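Local coordinates for protein PLP-Dependent L-Arginine Hydroxylase MppP (Streptomyces wadayamensis, PDB 6C9B) that uses pyridoxal phosphate to oxidise L-arginine, giving 4-hydroxy-2-ketoarginine and 2-ketoarginine, at residues 41-52 and 256-265; 82-93 and 229-237. All coordinates share one frame; numbering follows the deposited sequence.

After a short N-terminal helix and strand the chain runs through helices 36-43 and 45-54, whose residues 41-52 later meet the start of the long helix 256-291 in contact 1; this closes a loop of about two hundred residues. Contact 2 is nested inside that loop: strand 231-235 pairs antiparallel with strand 84-87, the edge strand of the seven-stranded mixed sheet within this chain. Contact 1 thus ties helices 36-43 and 45-54 to helix 256-291. The centres of the two contacts lie about 20 Å apart, yet they touch, with I258 CG2 3.4 Å from K229 O and I262 CD1 packed on A230 CB. Both also reach the second subunit.

Contact 1. Residues 41-52 and 256-265; sequences IVNELPVLWAES and PLILALIREF
Helices 45-52 and 256-265 pack with their short axes 9.0 Å apart at closest approach and 123° between their N-to-C directions, while the end of the preceding helix brings I41 against E264 and F265. The packing is knobs-into-holes in both directions: L48 enters a hole formed by L257, A260, L261 and E264, and L257 enters one formed by L45, L48, W49 and S52. The two methyls of L257 divide the work. CG stands anti to the backbone N (chi1 -174°), and from there CD1 reaches the backbone of the facing helix, 3.6 Å from W49 N, while CD2 approaches the indole at CE3. L45 crosses L261 at about a right angle, meeting it through CD2 on each side at 3.8 Å. I41 lays CD1 over a face of the F265 ring, 4.2 Å from the centroid, a CH-pi contact; its CG2 turns to L261 and to CB of E264. On the far flank of L48, E51 and R263 come from opposite directions and join end-on. Their planes are only 13° apart, and each carboxylate oxygen receives one guanidinium nitrogen. This fork and a second, side-on grip by NE and NH2 on OE2 of E264 hold R263 in a three-residue network; E63 also pairs with R263 and R55 with E51, so the charge is probably shared over the cluster. One face of the R263 guanidinium lies over A260 CB, offset toward the rim. On the other flank, V42, L45, P46 and W49 pack against the second subunit, placing this helix pair beside the dimer interface. S52 closes the end near P256: its OG bonds to L48 O at 2.9 Å, from the face opposite S52 N, while its CB rests 3.7 Å from CB of P256.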
loop_
_atom_site.group_PDB
_atom_site.type_symbol
_atom_site.label_atom_id
_atom_site.label_comp_id
_atom_site.label_asym_id
_atom_site.label_seq_id
_atom_site.Cartn_x
_atom_site.Cartn_y
_atom_site.Cartn_z
ATOM N N ILE B 41 -6.958 8.461 -22.579
ATOM C CA ILE B 41 -6.652 7.237 -21.835
ATOM C C ILE B 41 -7.787 6.914 -20.877
ATOM O O ILE B 41 -8.267 5.775 -20.797
ATOM C CB ILE B 41 -5.312 7.375 -21.084
ATOM C CG1 ILE B 41 -4.166 7.634 -22.061
ATOM C CG2 ILE B 41 -5.034 6.106 -20.269
ATOM C CD1 ILE B 41 -2.849 8.093 -21.394
ATOM N N VAL B 42 -8.220 7.910 -20.120
ATOM C CA VAL B 42 -9.292 7.685 -19.151
ATOM C C VAL B 42 -10.553 7.189 -19.858
ATOM O O VAL B 42 -11.262 6.308 -19.356
ATOM C CB VAL B 42 -9.547 8.971 -18.350
ATOM C CG1 VAL B 42 -10.842 8.855 -17.522
ATOM C CG2 VAL B 42 -8.351 9.284 -17.477
ATOM N N ASN B 43 -10.836 7.714 -21.050
ATOM C CA ASN B 43 -12.054 7.312 -21.753
ATOM C C ASN B 43 -12.014 5.851 -22.166
ATOM O O ASN B 43 -13.073 5.237 -22.380
ATOM C CB ASN B 43 -12.259 8.176 -22.988
ATOM C CG ASN B 43 -12.605 9.606 -22.645
ATOM O OD1 ASN B 43 -13.063 9.887 -21.543
ATOM N ND2 ASN B 43 -12.411 10.513 -23.605
ATOM N N GLU B 44 -10.809 5.306 -22.328
ATOM C CA GLU B 44 -10.565 3.927 -22.727
ATOM C C GLU B 44 -10.395 2.986 -21.543
ATOM O O GLU B 44 -10.030 1.825 -21.750
ATOM C CB GLU B 44 -9.298 3.847 -23.585
ATOM C CG GLU B 44 -9.408 4.555 -24.927
ATOM C CD GLU B 44 -9.452 3.578 -26.080
ATOM O OE1 GLU B 44 -8.370 3.224 -26.601
ATOM O OE2 GLU B 44 -10.567 3.145 -26.446
ATOM N N LEU B 45 -10.660 3.442 -20.322
ATOM C CA LEU B 45 -10.496 2.569 -19.164
ATOM C C LEU B 45 -11.270 1.262 -19.277
ATOM O O LEU B 45 -10.754 0.237 -18.808
ATOM C CB LEU B 45 -10.910 3.299 -17.882
ATOM C CG LEU B 45 -9.810 4.120 -17.237
ATOM C CD1 LEU B 45 -10.407 5.027 -16.192
ATOM C CD2 LEU B 45 -8.776 3.193 -16.624
ATOM N N PRO B 46 -12.478 1.210 -19.838
ATOM C CA PRO B 46 -13.129 -0.106 -19.995
ATOM C C PRO B 46 -12.381 -1.043 -20.932
ATOM O O PRO B 46 -12.441 -2.267 -20.739
ATOM C CB PRO B 46 -14.527 0.246 -20.537
ATOM C CG PRO B 46 -14.737 1.683 -20.110
ATOM C CD PRO B 46 -13.384 2.319 -20.175
ATOM N N VAL B 47 -11.697 -0.507 -21.956
ATOM C CA VAL B 47 -10.881 -1.335 -22.846
ATOM C C VAL B 47 -9.639 -1.837 -22.114
ATOM O O VAL B 47 -9.230 -3.003 -22.248
ATOM C CB VAL B 47 -10.491 -0.531 -24.098
ATOM C CG1 VAL B 47 -9.606 -1.370 -25.023
ATOM C CG2 VAL B 47 -11.732 -0.043 -24.828
ATOM N N LEU B 48 -9.002 -0.956 -21.352
ATOM C CA LEU B 48 -7.859 -1.363 -20.551
ATOM C C LEU B 48 -8.254 -2.394 -19.502
ATOM O O LEU B 48 -7.459 -3.284 -19.174
ATOM C CB LEU B 48 -7.235 -0.140 -19.884
ATOM C CG LEU B 48 -6.649 0.912 -20.837
ATOM C CD1 LEU B 48 -6.243 2.145 -20.053
ATOM C CD2 LEU B 48 -5.440 0.363 -21.578
ATOM N N TRP B 49 -9.469 -2.283 -18.956
ATOM C CA TRP B 49 -9.951 -3.292 -18.010
ATOM C C TRP B 49 -10.044 -4.659 -18.681
ATOM O O TRP B 49 -9.525 -5.663 -18.176
ATOM C CB TRP B 49 -11.311 -2.876 -17.458
ATOM C CG TRP B 49 -11.779 -3.741 -16.305
ATOM C CD1 TRP B 49 -12.153 -5.049 -16.380
ATOM C CD2 TRP B 49 -11.917 -3.367 -14.924
ATOM N NE1 TRP B 49 -12.514 -5.513 -15.147
ATOM C CE2 TRP B 49 -12.364 -4.507 -14.229
ATOM C CE3 TRP B 49 -11.701 -2.189 -14.203
ATOM C CZ2 TRP B 49 -12.609 -4.501 -12.854
ATOM C CZ3 TRP B 49 -11.927 -2.198 -12.829
ATOM C CH2 TRP B 49 -12.389 -3.334 -12.180
ATOM N N ALA B 50 -10.690 -4.709 -19.844
ATOM C CA ALA B 50 -10.783 -5.959 -20.586
ATOM C C ALA B 50 -9.406 -6.512 -20.930
ATOM O O ALA B 50 -9.180 -7.725 -20.838
ATOM C CB ALA B 50 -11.615 -5.730 -21.847
ATOM N N GLU B 51 -8.471 -5.644 -21.343
ATOM C CA GLU B 51 -7.104 -6.093 -21.604
ATOM C C GLU B 51 -6.489 -6.730 -20.355
ATOM O O GLU B 51 -5.874 -7.804 -20.420
ATOM C CB GLU B 51 -6.231 -4.923 -22.073
ATOM C CG GLU B 51 -4.786 -5.348 -22.378
ATOM C CD GLU B 51 -3.833 -4.197 -22.631
ATOM O OE1 GLU B 51 -4.278 -3.033 -22.707
ATOM O OE2 GLU B 51 -2.615 -4.466 -22.728
ATOM N N SER B 52 -6.660 -6.071 -19.210
ATOM C CA SER B 52 -6.131 -6.566 -17.940
ATOM C C SER B 52 -6.754 -7.895 -17.507
ATOM O O SER B 52 -6.100 -8.686 -16.815
ATOM C CB SER B 52 -6.365 -5.513 -16.866
ATOM O OG SER B 52 -5.648 -4.340 -17.164
ATOM N N PRO B 256 -3.182 -5.091 -12.567
ATOM C CA PRO B 256 -2.844 -4.924 -13.984
ATOM C C PRO B 256 -3.417 -3.656 -14.583
ATOM O O PRO B 256 -2.822 -3.102 -15.518
ATOM C CB PRO B 256 -3.438 -6.180 -14.643
ATOM C CG PRO B 256 -4.465 -6.666 -13.720
ATOM C CD PRO B 256 -3.949 -6.320 -12.334
ATOM N N LEU B 257 -4.564 -3.180 -14.086
ATOM C CA LEU B 257 -5.137 -1.957 -14.641
ATOM C C LEU B 257 -4.247 -0.757 -14.351
ATOM O O LEU B 257 -4.100 0.133 -15.197
ATOM C CB LEU B 257 -6.538 -1.716 -14.080
ATOM C CG LEU B 257 -7.261 -0.529 -14.741
ATOM C CD1 LEU B 257 -7.686 -0.889 -16.142
ATOM C CD2 LEU B 257 -8.482 -0.097 -13.946
ATOM N N ILE B 258 -3.657 -0.704 -13.153
ATOM C CA ILE B 258 -2.753 0.392 -12.831
ATOM C C ILE B 258 -1.496 0.313 -13.682
ATOM O O ILE B 258 -1.008 1.331 -14.182
ATOM C CB ILE B 258 -2.443 0.389 -11.324
ATOM C CG1 ILE B 258 -3.692 0.747 -10.552
ATOM C CG2 ILE B 258 -1.282 1.335 -10.988
ATOM C CD1 ILE B 258 -3.541 0.630 -9.050
ATOM N N LEU B 259 -0.978 -0.894 -13.904
ATOM C CA LEU B 259 0.195 -1.033 -14.758
ATOM C C LEU B 259 -0.128 -0.633 -16.191
ATOM O O LEU B 259 0.673 0.028 -16.866
ATOM C CB LEU B 259 0.692 -2.474 -14.694
ATOM C CG LEU B 259 1.251 -2.909 -13.342
ATOM C CD1 LEU B 259 1.366 -4.406 -13.276
ATOM C CD2 LEU B 259 2.583 -2.227 -13.095
ATOM N N ALA B 260 -1.315 -1.010 -16.664
ATOM C CA ALA B 260 -1.745 -0.568 -17.990
ATOM C C ALA B 260 -1.842 0.951 -18.044
ATOM O O ALA B 260 -1.421 1.578 -19.021
ATOM C CB ALA B 260 -3.085 -1.205 -18.349
ATOM N N LEU B 261 -2.382 1.568 -16.994
ATOM C CA LEU B 261 -2.455 3.024 -16.968
ATOM C C LEU B 261 -1.068 3.649 -17.005
ATOM O O LEU B 261 -0.850 4.641 -17.711
ATOM C CB LEU B 261 -3.231 3.494 -15.733
ATOM C CG LEU B 261 -4.745 3.425 -15.808
ATOM C CD1 LEU B 261 -5.343 3.705 -14.446
ATOM C CD2 LEU B 261 -5.241 4.464 -16.815
ATOM N N ILE B 262 -0.121 3.096 -16.243
ATOM C CA ILE B 262 1.234 3.633 -16.243
ATOM C C ILE B 262 1.832 3.532 -17.635
ATOM O O ILE B 262 2.521 4.447 -18.116
ATOM C CB ILE B 262 2.085 2.876 -15.217
ATOM C CG1 ILE B 262 1.629 3.235 -13.807
ATOM C CG2 ILE B 262 3.576 3.187 -15.426
ATOM C CD1 ILE B 262 2.212 2.333 -12.734
ATOM N N ARG B 263 1.597 2.404 -18.295
ATOM C CA ARG B 263 2.082 2.230 -19.658
ATOM C C ARG B 263 1.523 3.314 -20.575
ATOM O O ARG B 263 2.261 3.927 -21.351
ATOM C CB ARG B 263 1.683 0.844 -20.163
ATOM C CG ARG B 263 2.169 0.490 -21.568
ATOM C CD ARG B 263 1.486 -0.774 -22.030
ATOM N NE ARG B 263 0.053 -0.546 -22.249
ATOM C CZ ARG B 263 -0.868 -1.501 -22.248
ATOM N NH1 ARG B 263 -0.534 -2.770 -22.072
ATOM N NH2 ARG B 263 -2.137 -1.184 -22.428
ATOM N N GLU B 264 0.209 3.559 -20.504
ATOM C CA GLU B 264 -0.416 4.517 -21.415
ATOM C C GLU B 264 0.002 5.949 -21.102
ATOM O O GLU B 264 0.278 6.732 -22.020
ATOM C CB GLU B 264 -1.932 4.375 -21.361
ATOM C CG GLU B 264 -2.426 3.026 -21.827
ATOM C CD GLU B 264 -1.956 2.701 -23.234
ATOM O OE1 GLU B 264 -2.082 3.564 -24.132
ATOM O OE2 GLU B 264 -1.420 1.592 -23.428
ATOM N N PHE B 265 0.054 6.315 -19.822
ATOM C CA PHE B 265 0.477 7.668 -19.467
ATOM C C PHE B 265 1.937 7.895 -19.849
ATOM O O PHE B 265 2.311 8.997 -20.275
ATOM C CB PHE B 265 0.251 7.923 -17.964
ATOM C CG PHE B 265 -1.112 8.511 -17.652
ATOM C CD1 PHE B 265 -2.252 7.723 -17.694
ATOM C CD2 PHE B 265 -1.242 9.853 -17.346
ATOM C CE1 PHE B 265 -3.513 8.281 -17.440
ATOM C CE2 PHE B 265 -2.497 10.417 -17.085
ATOM C CZ PHE B 265 -3.619 9.631 -17.131
#

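Contact 2. Residues 82-93 and 229-237; sequences GRVLSCYSSSVS and KAGLLVFSE
R83 and F235 meet where strands 84-87 and 231-235 pair antiparallel at the edge of the large sheet of this aminotransferase fold. The guanidinium grips F235 O side-on, NE at 3.1 Å and NH2 at 2.9 Å, with the oxygen in its plane. Bends at chi2 and chi3 (-65° and -58°) fold the arginine back to that carbonyl. E237 crosses R83 at about a right angle and lays CG over one guanidinium face; its OE1 supplies charge alone, 3.6 Å from NH1, and a water joins the same two atoms. Along the strands, V84 and V234 lie side by side, pointing the same way, on the face that L232 and S86 share and helix 57-71 covers. On the other face, L85 crosses F235 obliquely, its CG level with the ring edge and CD1 3.8 Å from CE1, with Y247 packed on L85. The backbone bonds are straight at the centre (L85 N to L233 O, 2.8 Å, 177°), but G231 N meets C87 O from above the carbonyl plane. There the chain turns into helix 90-101, with S89 OG capping V92 N, and G231 CA comes 3.6 Å from S90 N. Beyond, S91 OG and K229 NZ hydrogen-bond the cofactor phosphate, and S91 OG also bonds the bound product. The pairing is consistent with holding these two phosphate-binding side chains, one on each segment, near each other, and the lysine's positive charge would be expected to favour the phosphate dianion.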
loop_
_atom_site.group_PDB
_atom_site.type_symbol
_atom_site.label_atom_id
_atom_site.label_comp_id
_atom_site.label_asym_id
_atom_site.label_seq_id
_atom_site.Cartn_x
_atom_site.Cartn_y
_atom_site.Cartn_z
ATOM N N GLY B 82 11.311 -9.919 -12.145
ATOM C CA GLY B 82 11.630 -10.026 -10.736
ATOM C C GLY B 82 12.674 -9.051 -10.236
ATOM O O GLY B 82 12.849 -8.929 -9.015
ATOM N N ARG B 83 13.373 -8.355 -11.135
ATOM C CA ARG B 83 14.361 -7.373 -10.713
ATOM C C ARG B 83 13.730 -6.035 -10.383
ATOM O O ARG B 83 14.351 -5.223 -9.678
ATOM C CB ARG B 83 15.416 -7.204 -11.806
ATOM C CG ARG B 83 16.395 -8.405 -11.938
ATOM C CD ARG B 83 17.280 -8.587 -10.698
ATOM N NE ARG B 83 18.084 -7.399 -10.405
ATOM C CZ ARG B 83 19.128 -7.027 -11.132
ATOM N NH1 ARG B 83 19.513 -7.748 -12.179
ATOM N NH2 ARG B 83 19.783 -5.935 -10.818
ATOM N N VAL B 84 12.530 -5.777 -10.894
ATOM C CA VAL B 84 11.770 -4.579 -10.564
ATOM C C VAL B 84 10.519 -5.057 -9.843
ATOM O O VAL B 84 9.659 -5.697 -10.462
ATOM C CB VAL B 84 11.379 -3.774 -11.811
ATOM C CG1 VAL B 84 10.466 -2.561 -11.423
ATOM C CG2 VAL B 84 12.604 -3.280 -12.572
ATOM N N LEU B 85 10.386 -4.725 -8.556
ATOM C CA LEU B 85 9.219 -5.132 -7.781
ATOM C C LEU B 85 8.213 -3.988 -7.778
ATOM O O LEU B 85 8.515 -2.899 -7.274
ATOM C CB LEU B 85 9.605 -5.499 -6.354
ATOM C CG LEU B 85 10.723 -6.539 -6.279
ATOM C CD1 LEU B 85 11.147 -6.744 -4.820
ATOM C CD2 LEU B 85 10.275 -7.823 -6.886
ATOM N N SER B 86 7.010 -4.234 -8.315
ATOM C CA SER B 86 5.986 -3.189 -8.376
ATOM C C SER B 86 5.196 -3.196 -7.071
ATOM O O SER B 86 4.624 -4.225 -6.688
ATOM C CB SER B 86 5.045 -3.385 -9.571
ATOM O OG SER B 86 5.757 -3.449 -10.803
ATOM N N CYS B 87 5.209 -2.063 -6.378
ATOM C CA CYS B 87 4.580 -1.895 -5.072
ATOM C C CYS B 87 3.412 -0.927 -5.192
ATOM O O CYS B 87 3.352 -0.121 -6.126
ATOM C CB CYS B 87 5.569 -1.348 -4.040
ATOM S SG CYS B 87 7.073 -2.369 -3.943
ATOM N N TYR B 88 2.497 -0.982 -4.223
ATOM C CA TYR B 88 1.368 -0.042 -4.228
ATOM C C TYR B 88 1.810 1.418 -4.237
ATOM O O TYR B 88 1.086 2.280 -4.756
ATOM C CB TYR B 88 0.472 -0.265 -3.016
ATOM C CG TYR B 88 -0.082 -1.654 -2.875
ATOM C CD1 TYR B 88 -0.894 -2.200 -3.859
ATOM C CD2 TYR B 88 0.159 -2.400 -1.750
ATOM C CE1 TYR B 88 -1.429 -3.485 -3.722
ATOM C CE2 TYR B 88 -0.390 -3.656 -1.592
ATOM C CZ TYR B 88 -1.176 -4.188 -2.586
ATOM O OH TYR B 88 -1.703 -5.434 -2.467
ATOM N N SER B 89 2.959 1.735 -3.665
ATOM C CA SER B 89 3.419 3.111 -3.628
ATOM C C SER B 89 4.895 3.092 -3.310
ATOM O O SER B 89 5.433 2.084 -2.840
ATOM C CB SER B 89 2.708 3.929 -2.564
ATOM O OG SER B 89 3.117 3.453 -1.281
ATOM N N SER B 90 5.524 4.241 -3.519
ATOM C CA SER B 90 6.920 4.366 -3.135
ATOM C C SER B 90 7.099 4.236 -1.637
ATOM O O SER B 90 8.117 3.700 -1.185
ATOM C CB SER B 90 7.457 5.702 -3.643
ATOM O OG SER B 90 8.696 6.054 -3.061
ATOM N N SER B 91 6.148 4.726 -0.842
ATOM C CA SER B 91 6.283 4.528 0.605
ATOM C C SER B 91 6.171 3.061 1.008
ATOM O O SER B 91 6.821 2.647 1.972
ATOM C CB SER B 91 5.242 5.329 1.367
ATOM O OG SER B 91 5.440 6.716 1.162
ATOM N N VAL B 92 5.339 2.263 0.328
ATOM C CA VAL B 92 5.343 0.819 0.586
ATOM C C VAL B 92 6.694 0.216 0.198
ATOM O O VAL B 92 7.254 -0.608 0.939
ATOM C CB VAL B 92 4.170 0.145 -0.148
ATOM C CG1 VAL B 92 4.302 -1.382 -0.145
ATOM C CG2 VAL B 92 2.844 0.537 0.483
ATOM N N SER B 93 7.264 0.646 -0.928
ATOM C CA SER B 93 8.627 0.222 -1.269
ATOM C C SER B 93 9.586 0.594 -0.148
ATOM O O SER B 93 10.477 -0.189 0.228
ATOM C CB SER B 93 9.099 0.893 -2.563
ATOM O OG SER B 93 8.233 0.638 -3.656
ATOM N N LYS B 229 -1.030 4.476 -9.069
ATOM C CA LYS B 229 0.409 4.628 -9.188
ATOM C C LYS B 229 1.085 3.330 -8.779
ATOM O O LYS B 229 0.448 2.400 -8.278
ATOM C CB LYS B 229 0.891 5.760 -8.289
ATOM C CG LYS B 229 0.685 5.451 -6.794
ATOM C CD LYS B 229 0.593 6.659 -5.914
ATOM C CE LYS B 229 0.191 6.231 -4.500
ATOM N NZ LYS B 229 0.241 7.407 -3.595
ATOM N N ALA B 230 2.398 3.302 -8.958
ATOM C CA ALA B 230 3.207 2.247 -8.369
ATOM C C ALA B 230 4.531 2.825 -7.922
ATOM O O ALA B 230 5.096 3.719 -8.569
ATOM C CB ALA B 230 3.462 1.082 -9.337
ATOM N N GLY B 231 5.035 2.273 -6.820
ATOM C CA GLY B 231 6.437 2.397 -6.491
ATOM C C GLY B 231 7.155 1.215 -7.119
ATOM O O GLY B 231 6.629 0.100 -7.155
ATOM N N LEU B 232 8.339 1.482 -7.677
ATOM C CA LEU B 232 9.121 0.449 -8.357
ATOM C C LEU B 232 10.421 0.279 -7.592
ATOM O O LEU B 232 11.280 1.165 -7.634
ATOM C CB LEU B 232 9.401 0.822 -9.814
ATOM C CG LEU B 232 8.196 1.273 -10.638
ATOM C CD1 LEU B 232 8.669 1.686 -12.009
ATOM C CD2 LEU B 232 7.102 0.171 -10.727
ATOM N N LEU B 233 10.554 -0.860 -6.905
ATOM C CA LEU B 233 11.714 -1.160 -6.068
ATOM C C LEU B 233 12.670 -1.990 -6.905
ATOM O O LEU B 233 12.358 -3.131 -7.266
ATOM C CB LEU B 233 11.270 -1.886 -4.800
ATOM C CG LEU B 233 12.275 -2.182 -3.693
ATOM C CD1 LEU B 233 13.020 -1.000 -3.283
ATOM C CD2 LEU B 233 11.533 -2.799 -2.483
ATOM N N VAL B 234 13.794 -1.376 -7.284
ATOM C CA VAL B 234 14.794 -1.975 -8.153
ATOM C C VAL B 234 16.048 -2.205 -7.321
ATOM O O VAL B 234 16.448 -1.318 -6.563
ATOM C CB VAL B 234 15.106 -1.069 -9.365
ATOM C CG1 VAL B 234 15.845 -1.849 -10.424
ATOM C CG2 VAL B 234 13.840 -0.416 -9.955
ATOM N N PHE B 235 16.647 -3.397 -7.420
ATOM C CA PHE B 235 17.784 -3.729 -6.562
ATOM C C PHE B 235 18.861 -4.453 -7.365
ATOM O O PHE B 235 18.577 -5.148 -8.342
ATOM C CB PHE B 235 17.333 -4.585 -5.369
ATOM C CG PHE B 235 16.600 -5.834 -5.779
ATOM C CD1 PHE B 235 15.220 -5.806 -6.005
ATOM C CD2 PHE B 235 17.278 -7.021 -5.985
ATOM C CE1 PHE B 235 14.564 -6.938 -6.400
ATOM C CE2 PHE B 235 16.606 -8.159 -6.392
ATOM C CZ PHE B 235 15.255 -8.119 -6.598
ATOM N N SER B 236 20.103 -4.252 -6.947
ATOM C CA SER B 236 21.234 -4.974 -7.513
ATOM C C SER B 236 21.142 -6.452 -7.154
ATOM O O SER B 236 20.549 -6.837 -6.144
ATOM C CB SER B 236 22.545 -4.367 -7.002
ATOM O OG SER B 236 22.710 -4.500 -5.592
ATOM N N GLU B 237 21.740 -7.293 -8.006
ATOM C CA GLU B 237 21.658 -8.732 -7.771
ATOM C C GLU B 237 22.309 -9.114 -6.451
ATOM O O GLU B 237 21.872 -10.063 -5.793
ATOM C CB GLU B 237 22.315 -9.502 -8.913
ATOM C CG GLU B 237 21.746 -9.231 -10.282
ATOM C CD GLU B 237 22.128 -10.312 -11.279
ATOM O OE1 GLU B 237 21.219 -10.867 -11.936
ATOM O OE2 GLU B 237 23.336 -10.619 -11.390
HETATM O O HOH W 1 18.904 -9.991 -13.832
HETATM O O HOH W 2 -1.304 1.862 -6.074
#